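Local coordinates for protein pantothenate synthetase (Francisella tularensis subsp. tularensis, PDB 3N8H) that probably joins pantoate to beta-alanine at the expense of ATP, through a pantoyl-adenylate intermediate, to make pantothenate (vitamin B5), at residues A[115-121]-A[155-159]; A[239-243]-A[254-258]. All coordinates share one frame; numbering follows the deposited sequence.

Overall arrangement
From the N terminus the chain first lays down most of a parallel sheet of the HUP-type nucleotide-binding fold, then reaches the short helical turns of 115-121. Helix 127-142 and strand 146-150 follow before helix 154-166 returns to those turns, and contact 1 closes this loop of 33 intervening residues. Contact 2 opens only later, in the C-terminal antiparallel sheet, where 239-243 and 254-258 are the paired ends of a hairpin with ten residues between them. The two contacts are therefore in series, neither nested nor crossed. Their centres lie about 13 Å apart, and they touch where L119 CD1 meets F242 CG at 3.7 Å, joining the turn ahead of helix 120-123 to hairpin strand 240-247.

Contact 1. Residues A[115-121]-A[155-159]; sequences IANILEG and QQVML. With PRO (proline), chain C.
One side-chain amide, that of Q155, reads three backbone groups of the turn 115-121. Its NE2 gives one hydrogen to I115 O (2.7 Å), nearly along the C=O axis. NE2 gives the other to I118 O at 2.9 Å, from above that carbonyl's plane but with a straighter N-H...O angle of 164°. Both acceptors lie close to the amide plane of Q155. On its other arm OE1 accepts from E120 N at 3.0 Å, in the carbonyl plane and on a lone pair. With both ends engaged, the buried amide is fixed in rotation and ties residues 115-118 to the start of helix 120-123. The chain of Q155 runs extended beyond CG (chi2 169°), carrying the amide across to 115-121. I115 lies across its stem, CD1 on Q155 CG at 3.8 Å. The CG1 of I115 meets the selenium of M158, a selenomethionine, at 3.8 Å, while its CG2 branch rests on L159 CD2 (3.7 Å). Q156, predicted to bind pantoate, lines the pocket in which a proline is bound. Q156 OE1 makes a short non-bonded contact with the proline's CG (3.1 Å) and is hydrogen-bonded to a glycerol, probably from the crystallisation liquor. E120 turns its carboxylate toward R251, a salt bridge, and Y233. F128 of helix 127-142 touches E120, Q155 and L159, while L119 packs on strands 230-237 and 240-247.

Contact 2. Residues A[239-243]-A[254-258]; sequences NRIFL and DNFLK
R240 grips N255 side-on, NE and NH2 both donating to the single atom OD1, at 2.9 and 2.8 Å. OD1 lies near the guanidinium plane, although the guanidinium and amide planes are 59° apart. The bend at chi3 (72°) sets one guanidinium face, toward its rim, against the F256-L257 peptide. R240 NH2 also forms a salt bridge with E151, whose backbone O accepts from N255 ND2, so this pair is tied to a segment predicted to bind ATP. The backbones pair through I241 with F256 and L243 with D254, two bonds each, and K258 N adds a nearly straight bond to N239 O (2.9 Å). N255 CB sits over the face of the F242 ring, 3.9 Å from its centroid, a CH-pi contact with the amide only 18° from the ring plane. On the opposite face, with I241, L243, D254 and F256, I241 CB meets F256 CE1 at 3.5 Å, and L243 CD2 approaches F256 CE2 obliquely at 3.9 Å. There OD2 of D254 is hydrogen-bonded to Y206 OH and salt-bridged to R180. The antiparallel ladder is that of a beta hairpin, strands 240-247 and 250-257, within the three-stranded C-terminal sheet of pantothenate synthetase.

Contact 1. Residues A[115-121]-A[155-159]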
loop_
_atom_site.group_PDB
_atom_site.type_symbol
_atom_site.label_atom_id
_atom_site.label_comp_id
_atom_site.label_asym_id
_atom_site.label_seq_id
_atom_site.Cartn_x
_atom_site.Cartn_y
_atom_site.Cartn_z
ATOM N N ILE A 115 2.735 0.160 -17.728
ATOM C CA ILE A 115 4.022 -0.498 -17.531
ATOM C C ILE A 115 3.887 -1.817 -16.769
ATOM O O ILE A 115 4.730 -2.691 -16.887
ATOM C CB ILE A 115 5.028 0.418 -16.819
ATOM C CG1 ILE A 115 6.445 -0.149 -16.952
ATOM C CG2 ILE A 115 4.647 0.601 -15.348
ATOM C CD1 ILE A 115 6.851 -0.451 -18.383
ATOM N N ALA A 116 2.823 -1.967 -15.996
ATOM C CA ALA A 116 2.642 -3.187 -15.211
ATOM C C ALA A 116 1.941 -4.277 -15.997
ATOM O O ALA A 116 1.917 -5.428 -15.568
ATOM C CB ALA A 116 1.867 -2.894 -13.949
ATOM N N ASN A 117 1.358 -3.894 -17.137
ATOM C CA ASN A 117 0.505 -4.771 -17.920
ATOM C C ASN A 117 1.211 -5.432 -19.093
ATOM O O ASN A 117 0.615 -6.253 -19.795
ATOM C CB ASN A 117 -0.685 -3.989 -18.482
ATOM C CG ASN A 117 -1.697 -3.633 -17.430
ATOM O OD1 ASN A 117 -1.799 -4.293 -16.396
ATOM N ND2 ASN A 117 -2.466 -2.587 -17.688
ATOM N N ILE A 118 2.461 -5.059 -19.316
ATOM C CA ILE A 118 3.232 -5.591 -20.439
ATOM C C ILE A 118 4.459 -6.359 -19.967
ATOM O O ILE A 118 4.786 -6.350 -18.770
ATOM C CB ILE A 118 3.689 -4.457 -21.373
ATOM C CG1 ILE A 118 4.477 -3.403 -20.579
ATOM C CG2 ILE A 118 2.458 -3.826 -22.114
ATOM C CD1 ILE A 118 5.247 -2.389 -21.431
ATOM N N LEU A 119 5.123 -7.028 -20.915
ATOM C CA LEU A 119 6.386 -7.695 -20.651
ATOM C C LEU A 119 6.299 -8.537 -19.389
ATOM O O LEU A 119 5.469 -9.441 -19.296
ATOM C CB LEU A 119 7.503 -6.648 -20.542
ATOM C CG LEU A 119 7.650 -5.809 -21.826
ATOM C CD1 LEU A 119 8.526 -4.553 -21.640
ATOM C CD2 LEU A 119 8.169 -6.679 -22.969
ATOM N N GLU A 120 7.140 -8.236 -18.405
ATOM C CA GLU A 120 7.177 -9.062 -17.211
ATOM C C GLU A 120 5.807 -9.140 -16.483
ATOM O O GLU A 120 5.367 -10.207 -16.002
ATOM C CB GLU A 120 8.282 -8.549 -16.320
ATOM C CG GLU A 120 8.951 -9.588 -15.484
ATOM C CD GLU A 120 9.679 -10.688 -16.255
ATOM O OE1 GLU A 120 9.734 -10.741 -17.516
ATOM O OE2 GLU A 120 10.209 -11.526 -15.532
ATOM N N GLY A 121 5.093 -8.025 -16.448
ATOM C CA GLY A 121 3.792 -8.008 -15.799
ATOM C C GLY A 121 2.784 -8.966 -16.421
ATOM O O GLY A 121 1.956 -9.570 -15.731
ATOM N N GLN A 155 11.253 -2.748 -15.256
ATOM C CA GLN A 155 9.879 -2.421 -14.866
ATOM C C GLN A 155 9.757 -2.285 -13.338
ATOM O O GLN A 155 9.111 -1.360 -12.822
ATOM C CB GLN A 155 8.943 -3.484 -15.386
ATOM C CG GLN A 155 8.706 -3.384 -16.884
ATOM C CD GLN A 155 7.973 -4.614 -17.407
ATOM O OE1 GLN A 155 8.568 -5.691 -17.580
ATOM N NE2 GLN A 155 6.669 -4.467 -17.627
ATOM N N GLN A 156 10.401 -3.213 -12.633
ATOM C CA GLN A 156 10.553 -3.130 -11.179
ATOM C C GLN A 156 11.038 -1.737 -10.740
ATOM O O GLN A 156 10.468 -1.136 -9.830
ATOM C CB GLN A 156 11.562 -4.184 -10.697
ATOM C CG GLN A 156 11.826 -4.095 -9.203
ATOM C CD GLN A 156 12.398 -5.356 -8.647
ATOM O OE1 GLN A 156 11.668 -6.307 -8.353
ATOM N NE2 GLN A 156 13.715 -5.387 -8.509
ATOM N N VAL A 157 12.112 -1.238 -11.355
ATOM C CA VAL A 157 12.610 0.102 -11.006
ATOM C C VAL A 157 11.530 1.180 -11.162
ATOM O O VAL A 157 11.287 1.965 -10.232
ATOM C CB VAL A 157 13.830 0.500 -11.864
ATOM C CG1 VAL A 157 14.132 1.981 -11.688
ATOM C CG2 VAL A 157 15.047 -0.326 -11.494
HETATM N N MSE A 158 10.887 1.217 -12.336
HETATM C CA MSE A 158 9.853 2.212 -12.645
HETATM C C MSE A 158 8.706 2.123 -11.651
HETATM O O MSE A 158 8.222 3.131 -11.145
HETATM C CB MSE A 158 9.318 2.005 -14.065
HETATM C CG MSE A 158 10.365 2.131 -15.158
HETATM SE SE MSE A 158 9.589 1.964 -16.956
HETATM C CE MSE A 158 8.240 3.381 -16.883
ATOM N N LEU A 159 8.284 0.903 -11.368
ATOM C CA LEU A 159 7.215 0.670 -10.421
ATOM C C LEU A 159 7.615 1.114 -9.008
ATOM O O LEU A 159 6.814 1.708 -8.280
ATOM C CB LEU A 159 6.822 -0.818 -10.428
ATOM C CG LEU A 159 6.096 -1.309 -11.663
ATOM C CD1 LEU A 159 5.803 -2.801 -11.557
ATOM C CD2 LEU A 159 4.802 -0.487 -11.830
HETATM N N PRO C . 13.973 -10.967 -8.905
HETATM C CA PRO C . 12.615 -10.953 -8.368
HETATM C C PRO C . 11.908 -12.273 -8.678
HETATM O O PRO C . 12.448 -13.086 -9.439
HETATM C CB PRO C . 11.961 -9.801 -9.131
HETATM C CG PRO C . 13.090 -8.864 -9.408
HETATM C CD PRO C . 14.304 -9.729 -9.632
#

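Contact 2. Residues A[239-243]-A[254-258]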
loop_
_atom_site.group_PDB
_atom_site.type_symbol
_atom_site.label_atom_id
_atom_site.label_comp_id
_atom_site.label_asym_id
_atom_site.label_seq_id
_atom_site.Cartn_x
_atom_site.Cartn_y
_atom_site.Cartn_z
ATOM N N ASN A 239 13.794 2.887 -26.717
ATOM C CA ASN A 239 15.021 2.511 -27.413
ATOM C C ASN A 239 15.759 1.350 -26.750
ATOM O O ASN A 239 16.971 1.188 -26.920
ATOM C CB ASN A 239 15.941 3.721 -27.620
ATOM C CG ASN A 239 16.092 4.563 -26.368
ATOM O OD1 ASN A 239 16.214 4.034 -25.259
ATOM N ND2 ASN A 239 16.087 5.888 -26.541
ATOM N N ARG A 240 15.014 0.531 -26.012
ATOM C CA ARG A 240 15.596 -0.638 -25.357
ATOM C C ARG A 240 14.999 -1.904 -25.927
ATOM O O ARG A 240 13.872 -1.908 -26.425
ATOM C CB ARG A 240 15.358 -0.591 -23.841
ATOM C CG ARG A 240 15.820 0.717 -23.202
ATOM C CD ARG A 240 15.702 0.698 -21.691
ATOM N NE ARG A 240 16.708 -0.171 -21.097
ATOM C CZ ARG A 240 17.935 0.218 -20.771
ATOM N NH1 ARG A 240 18.330 1.472 -20.962
ATOM N NH2 ARG A 240 18.766 -0.649 -20.245
ATOM N N ILE A 241 15.775 -2.975 -25.876
ATOM C CA ILE A 241 15.258 -4.314 -26.078
ATOM C C ILE A 241 14.993 -4.968 -24.722
ATOM O O ILE A 241 15.862 -4.957 -23.835
ATOM C CB ILE A 241 16.269 -5.188 -26.821
ATOM C CG1 ILE A 241 16.635 -4.571 -28.171
ATOM C CG2 ILE A 241 15.727 -6.608 -26.990
ATOM C CD1 ILE A 241 15.449 -4.390 -29.122
ATOM N N PHE A 242 13.796 -5.535 -24.583
ATOM C CA PHE A 242 13.399 -6.356 -23.444
ATOM C C PHE A 242 13.170 -7.805 -23.879
ATOM O O PHE A 242 12.517 -8.064 -24.884
ATOM C CB PHE A 242 12.092 -5.834 -22.845
ATOM C CG PHE A 242 12.234 -4.521 -22.137
ATOM C CD1 PHE A 242 12.206 -4.461 -20.753
ATOM C CD2 PHE A 242 12.428 -3.354 -22.860
ATOM C CE1 PHE A 242 12.347 -3.249 -20.103
ATOM C CE2 PHE A 242 12.559 -2.136 -22.221
ATOM C CZ PHE A 242 12.522 -2.087 -20.838
ATOM N N LEU A 243 13.684 -8.747 -23.108
ATOM C CA LEU A 243 13.418 -10.163 -23.378
ATOM C C LEU A 243 13.418 -11.010 -22.116
ATOM O O LEU A 243 13.899 -10.581 -21.053
ATOM C CB LEU A 243 14.405 -10.749 -24.403
ATOM C CG LEU A 243 15.808 -11.089 -23.908
ATOM C CD1 LEU A 243 16.322 -12.270 -24.691
ATOM C CD2 LEU A 243 16.706 -9.891 -24.109
ATOM N N ASP A 254 16.309 -10.054 -19.375
ATOM C CA ASP A 254 17.318 -9.050 -19.671
ATOM C C ASP A 254 16.689 -7.812 -20.351
ATOM O O ASP A 254 15.614 -7.878 -20.949
ATOM C CB ASP A 254 18.416 -9.671 -20.562
ATOM C CG ASP A 254 19.706 -8.876 -20.539
ATOM O OD1 ASP A 254 19.789 -7.835 -19.809
ATOM O OD2 ASP A 254 20.633 -9.266 -21.276
ATOM N N ASN A 255 17.359 -6.675 -20.244
ATOM C CA ASN A 255 17.030 -5.555 -21.098
ATOM C C ASN A 255 18.309 -4.748 -21.308
ATOM O O ASN A 255 19.197 -4.743 -20.450
ATOM C CB ASN A 255 15.916 -4.708 -20.476
ATOM C CG ASN A 255 16.426 -3.825 -19.410
ATOM O OD1 ASN A 255 16.889 -2.700 -19.680
ATOM N ND2 ASN A 255 16.432 -4.340 -18.190
ATOM N N PHE A 256 18.428 -4.118 -22.466
ATOM C CA PHE A 256 19.593 -3.287 -22.794
ATOM C C PHE A 256 19.192 -2.306 -23.893
ATOM O O PHE A 256 18.179 -2.511 -24.568
ATOM C CB PHE A 256 20.776 -4.170 -23.262
ATOM C CG PHE A 256 20.359 -5.342 -24.137
ATOM C CD1 PHE A 256 19.998 -5.142 -25.459
ATOM C CD2 PHE A 256 20.311 -6.638 -23.625
ATOM C CE1 PHE A 256 19.614 -6.216 -26.275
ATOM C CE2 PHE A 256 19.912 -7.718 -24.428
ATOM C CZ PHE A 256 19.562 -7.494 -25.765
ATOM N N LEU A 257 19.973 -1.239 -24.065
ATOM C CA LEU A 257 19.773 -0.301 -25.174
ATOM C C LEU A 257 19.930 -1.025 -26.507
ATOM O O LEU A 257 20.821 -1.846 -26.656
ATOM C CB LEU A 257 20.791 0.828 -25.096
ATOM C CG LEU A 257 20.663 1.783 -23.910
ATOM C CD1 LEU A 257 21.875 2.695 -23.825
ATOM C CD2 LEU A 257 19.392 2.604 -24.050
ATOM N N LYS A 258 19.054 -0.729 -27.468
ATOM C CA LYS A 258 19.107 -1.363 -28.788
ATOM C C LYS A 258 20.411 -1.049 -29.513
ATOM O O LYS A 258 20.986 -1.912 -30.166
ATOM C CB LYS A 258 17.887 -0.951 -29.629
ATOM C CG LYS A 258 17.844 -1.529 -31.054
ATOM C CD LYS A 258 18.586 -0.638 -32.051
ATOM C CE LYS A 258 18.331 -1.046 -33.502
ATOM N NZ LYS A 258 16.904 -0.861 -33.903
#